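Lmo0305 protein (Listeria monocytogenes, PDB 3PJ0) belongs to the beta-eliminating lyase family of fold-type I pyridoxal-phosphate proteins and carries its cofactor covalently bound. Local coordinates at residues 269-274 against 290-295. Residues are numbered along the deposited sequence; the frame is centred on the assembly and turned at random.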
ATOM      1  N   GLY A 269     -19.663   3.472  30.557  1.00 13.83           N
ATOM      2  CA  GLY A 269     -20.073   4.653  31.326  1.00 14.60           C
ATOM      3  C   GLY A 269     -20.769   5.667  30.417  1.00 15.11           C
ATOM      4  O   GLY A 269     -21.829   6.195  30.763  1.00 16.28           O
ATOM      5  N   LEU A 270     -20.187   5.926  29.243  1.00 14.81           N
ATOM      6  CA  LEU A 270     -20.760   6.870  28.283  0.50 14.77           C
ATOM      7  C   LEU A 270     -22.122   6.386  27.779  1.00 15.63           C
ATOM      8  O   LEU A 270     -23.062   7.161  27.730  1.00 16.63           O
ATOM      9  CB  LEU A 270     -19.797   7.091  27.110  0.50 14.37           C
ATOM     10  CG  LEU A 270     -20.124   8.179  26.090  0.50 12.25           C
ATOM     11  CD1 LEU A 270     -20.410   9.499  26.795  0.50 11.12           C
ATOM     12  CD2 LEU A 270     -18.976   8.342  25.066  0.50 10.34           C
ATOM     13  N   ALA A 271     -22.217   5.110  27.392  1.00 15.18           N
ATOM     14  CA  ALA A 271     -23.491   4.547  26.925  1.00 15.79           C
ATOM     15  C   ALA A 271     -24.567   4.708  27.988  1.00 16.93           C
ATOM     16  O   ALA A 271     -25.713   5.069  27.675  1.00 16.64           O
ATOM     17  CB  ALA A 271     -23.334   3.030  26.513  1.00 15.00           C
ATOM     18  N   GLU A 272     -24.218   4.462  29.260  1.00 17.76           N
ATOM     19  CA  GLU A 272     -25.206   4.651  30.346  1.00 19.16           C
ATOM     20  C   GLU A 272     -25.766   6.061  30.341  1.00 18.93           C
ATOM     21  O   GLU A 272     -26.966   6.265  30.558  1.00 19.91           O
ATOM     22  CB  GLU A 272     -24.608   4.422  31.741  1.00 20.44           C
ATOM     23  CG  GLU A 272     -24.447   2.984  32.166  1.00 23.97           C
ATOM     24  CD  GLU A 272     -24.041   2.858  33.632  1.00 29.98           C
ATOM     25  OE1 GLU A 272     -24.174   3.843  34.386  1.00 32.58           O
ATOM     26  OE2 GLU A 272     -23.595   1.756  34.036  1.00 35.60           O
ATOM     27  N   ARG A 273     -24.899   7.038  30.129  1.00 18.85           N
ATOM     28  CA  ARG A 273     -25.335   8.429  30.118  1.00 19.28           C
ATOM     29  C   ARG A 273     -26.234   8.698  28.912  1.00 18.79           C
ATOM     30  O   ARG A 273     -27.265   9.327  29.070  1.00 20.31           O
ATOM     31  CB  ARG A 273     -24.139   9.405  30.073  0.62 19.64           C
ATOM     32  CG  ARG A 273     -23.185   9.388  31.279  0.62 20.63           C
ATOM     33  CD  ARG A 273     -21.952  10.277  30.978  0.62 23.58           C
ATOM     34  NE  ARG A 273     -20.988  10.389  32.079  0.62 23.31           N
ATOM     35  CZ  ARG A 273     -20.919  11.402  32.944  0.62 26.30           C
ATOM     36  NH1 ARG A 273     -21.764  12.429  32.885  0.62 25.89           N
ATOM     37  NH2 ARG A 273     -19.989  11.388  33.895  0.62 27.82           N
ATOM     38  N   PHE A 274     -25.888   8.194  27.728  1.00 17.19           N
ATOM     39  CA  PHE A 274     -26.768   8.343  26.562  1.00 17.23           C
ATOM     40  C   PHE A 274     -28.153   7.707  26.798  1.00 17.56           C
ATOM     41  O   PHE A 274     -29.189   8.358  26.596  1.00 18.55           O
ATOM     42  CB  PHE A 274     -26.124   7.765  25.290  1.00 16.37           C
ATOM     43  CG  PHE A 274     -25.169   8.704  24.616  1.00 15.48           C
ATOM     44  CD1 PHE A 274     -25.640   9.884  24.035  1.00 16.45           C
ATOM     45  CD2 PHE A 274     -23.814   8.417  24.534  1.00 15.60           C
ATOM     46  CE1 PHE A 274     -24.760  10.770  23.402  1.00 15.44           C
ATOM     47  CE2 PHE A 274     -22.937   9.283  23.889  1.00 15.46           C
ATOM     48  CZ  PHE A 274     -23.409  10.467  23.336  1.00 14.15           C
ATOM     49  N   ASN A 290     -15.213  -0.922  22.896  1.00 10.30           N
ATOM     50  CA  ASN A 290     -15.054   0.516  23.049  1.00 10.47           C
ATOM     51  C   ASN A 290     -16.045   1.320  22.195  1.00  9.98           C
ATOM     52  O   ASN A 290     -16.035   2.548  22.219  1.00 11.23           O
ATOM     53  CB  ASN A 290     -13.631   0.904  22.662  1.00  9.18           C
ATOM     54  CG  ASN A 290     -13.371   0.714  21.229  1.00 10.75           C
ATOM     55  OD1 ASN A 290     -13.787  -0.312  20.643  1.00 12.48           O
ATOM     56  ND2 ASN A 290     -12.693   1.688  20.605  1.00 10.69           N
HETATM   57  N   MSE A 291     -16.898   0.629  21.444  1.00  9.76           N
HETATM   58  CA  MSE A 291     -17.788   1.282  20.522  1.00 10.30           C
HETATM   59  C   MSE A 291     -19.247   0.962  20.733  1.00 10.34           C
HETATM   60  O   MSE A 291     -19.604  -0.001  21.418  1.00 11.64           O
HETATM   61  CB  MSE A 291     -17.421   0.905  19.085  1.00 10.06           C
HETATM   62  CG  MSE A 291     -17.736  -0.511  18.683  1.00 11.28           C
HETATM   63 SE   MSE A 291     -17.669  -0.790  16.747  0.75  9.74          SE
HETATM   64  CE  MSE A 291     -19.172   0.331  16.259  1.00 11.55           C
ATOM     65  N   PHE A 292     -20.085   1.783  20.106  1.00  9.31           N
ATOM     66  CA  PHE A 292     -21.527   1.610  20.123  1.00  9.63           C
ATOM     67  C   PHE A 292     -22.116   2.664  19.185  1.00 10.41           C
ATOM     68  O   PHE A 292     -21.408   3.560  18.731  1.00 10.17           O
ATOM     69  CB  PHE A 292     -22.132   1.712  21.545  1.00  9.95           C
ATOM     70  CG  PHE A 292     -21.818   2.987  22.261  1.00  9.26           C
ATOM     71  CD1 PHE A 292     -22.621   4.108  22.111  1.00 11.73           C
ATOM     72  CD2 PHE A 292     -20.696   3.071  23.106  1.00 11.15           C
ATOM     73  CE1 PHE A 292     -22.310   5.308  22.785  1.00 10.56           C
ATOM     74  CE2 PHE A 292     -20.394   4.249  23.753  1.00 10.17           C
ATOM     75  CZ  PHE A 292     -21.190   5.367  23.603  1.00 10.88           C
ATOM     76  N   HIS A 293     -23.395   2.496  18.871  1.00 11.06           N
ATOM     77  CA  HIS A 293     -24.155   3.443  18.066  1.00 11.22           C
ATOM     78  C   HIS A 293     -25.205   4.091  18.965  1.00 12.15           C
ATOM     79  O   HIS A 293     -25.748   3.449  19.825  1.00 12.02           O
ATOM     80  CB  HIS A 293     -24.818   2.690  16.924  1.00 10.56           C
ATOM     81  CG  HIS A 293     -23.865   2.284  15.862  1.00 11.40           C
ATOM     82  ND1 HIS A 293     -24.256   1.654  14.699  1.00 11.94           N
ATOM     83  CD2 HIS A 293     -22.526   2.460  15.770  1.00 10.15           C
ATOM     84  CE1 HIS A 293     -23.186   1.430  13.958  1.00 12.67           C
ATOM     85  NE2 HIS A 293     -22.134   1.948  14.571  1.00 12.35           N
ATOM     86  N   VAL A 294     -25.469   5.379  18.755  1.00 13.01           N
ATOM     87  CA  VAL A 294     -26.457   6.158  19.540  1.00 12.82           C
ATOM     88  C   VAL A 294     -27.607   6.493  18.601  1.00 13.49           C
ATOM     89  O   VAL A 294     -27.387   7.033  17.526  1.00 11.94           O
ATOM     90  CB  VAL A 294     -25.812   7.469  20.060  1.00 13.79           C
ATOM     91  CG1 VAL A 294     -26.784   8.328  20.842  1.00 14.39           C
ATOM     92  CG2 VAL A 294     -24.538   7.139  20.910  1.00 13.61           C
ATOM     93  N   TYR A 295     -28.822   6.163  19.006  1.00 13.88           N
ATOM     94  CA  TYR A 295     -30.013   6.346  18.196  1.00 15.40           C
ATOM     95  C   TYR A 295     -30.935   7.327  18.863  1.00 17.10           C
ATOM     96  O   TYR A 295     -31.111   7.290  20.082  1.00 17.01           O
ATOM     97  CB  TYR A 295     -30.756   5.014  18.034  1.00 15.58           C
ATOM     98  CG  TYR A 295     -30.273   4.131  16.912  1.00 16.47           C
ATOM     99  CD1 TYR A 295     -29.071   3.417  17.015  1.00 16.96           C
ATOM    100  CD2 TYR A 295     -31.031   3.989  15.752  1.00 17.25           C
ATOM    101  CE1 TYR A 295     -28.624   2.604  15.976  1.00 16.29           C
ATOM    102  CE2 TYR A 295     -30.608   3.158  14.710  1.00 18.81           C
ATOM    103  CZ  TYR A 295     -29.400   2.461  14.830  1.00 17.99           C
ATOM    104  OH  TYR A 295     -28.967   1.656  13.795  1.00 16.16           O
TER
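Two phenyl rings, F292 from the strand and F274 from the helix, organise this interface, and each receives an aliphatic group over one face. A271 CB sits above the middle of the F292 ring, 4.2 Å from its centroid and only 8° off the normal, a CH-pi contact. V294 does the same for F274: CG2 stands over the ring centre, 3.9 Å from the centroid, while CG1 spreads over the same face to reach F274 CD1 at 3.7 Å. At the edge of F292, in its plane, lies L270 CG, 3.9 Å from F292 CZ; the leucine gets there with CG anti to its backbone N (chi1 -172°). The two phenylalanine side chains cross at about a right angle, F292 CE1 approaching F274 CD2 to 3.9 Å. F292 takes the crowded first torsion, with CG between the backbone N and the carbonyl carbon (chi1 56°), and this places one ring face under A271 CB and CE1 against F274.

Segments 269-274 and 291-295 run nearly parallel, their axes 9.8 Å apart. T282 of the adjoining strand also touches A271, F274 and F292, so helix 260-275 packs on a face of the antiparallel sheet formed by strands 280-283, 291-296, 329-335 and 323-326, consistent with the smaller, C-terminal domain of fold-type I proteins. F352 of helix 345-358 meets F274 edge-to-face. Every residue that touches across the interface is buried and the side chains doing so are all apolar, so helix and strand are held here by dispersion and CH-pi contacts, and the fit probably depends on shape.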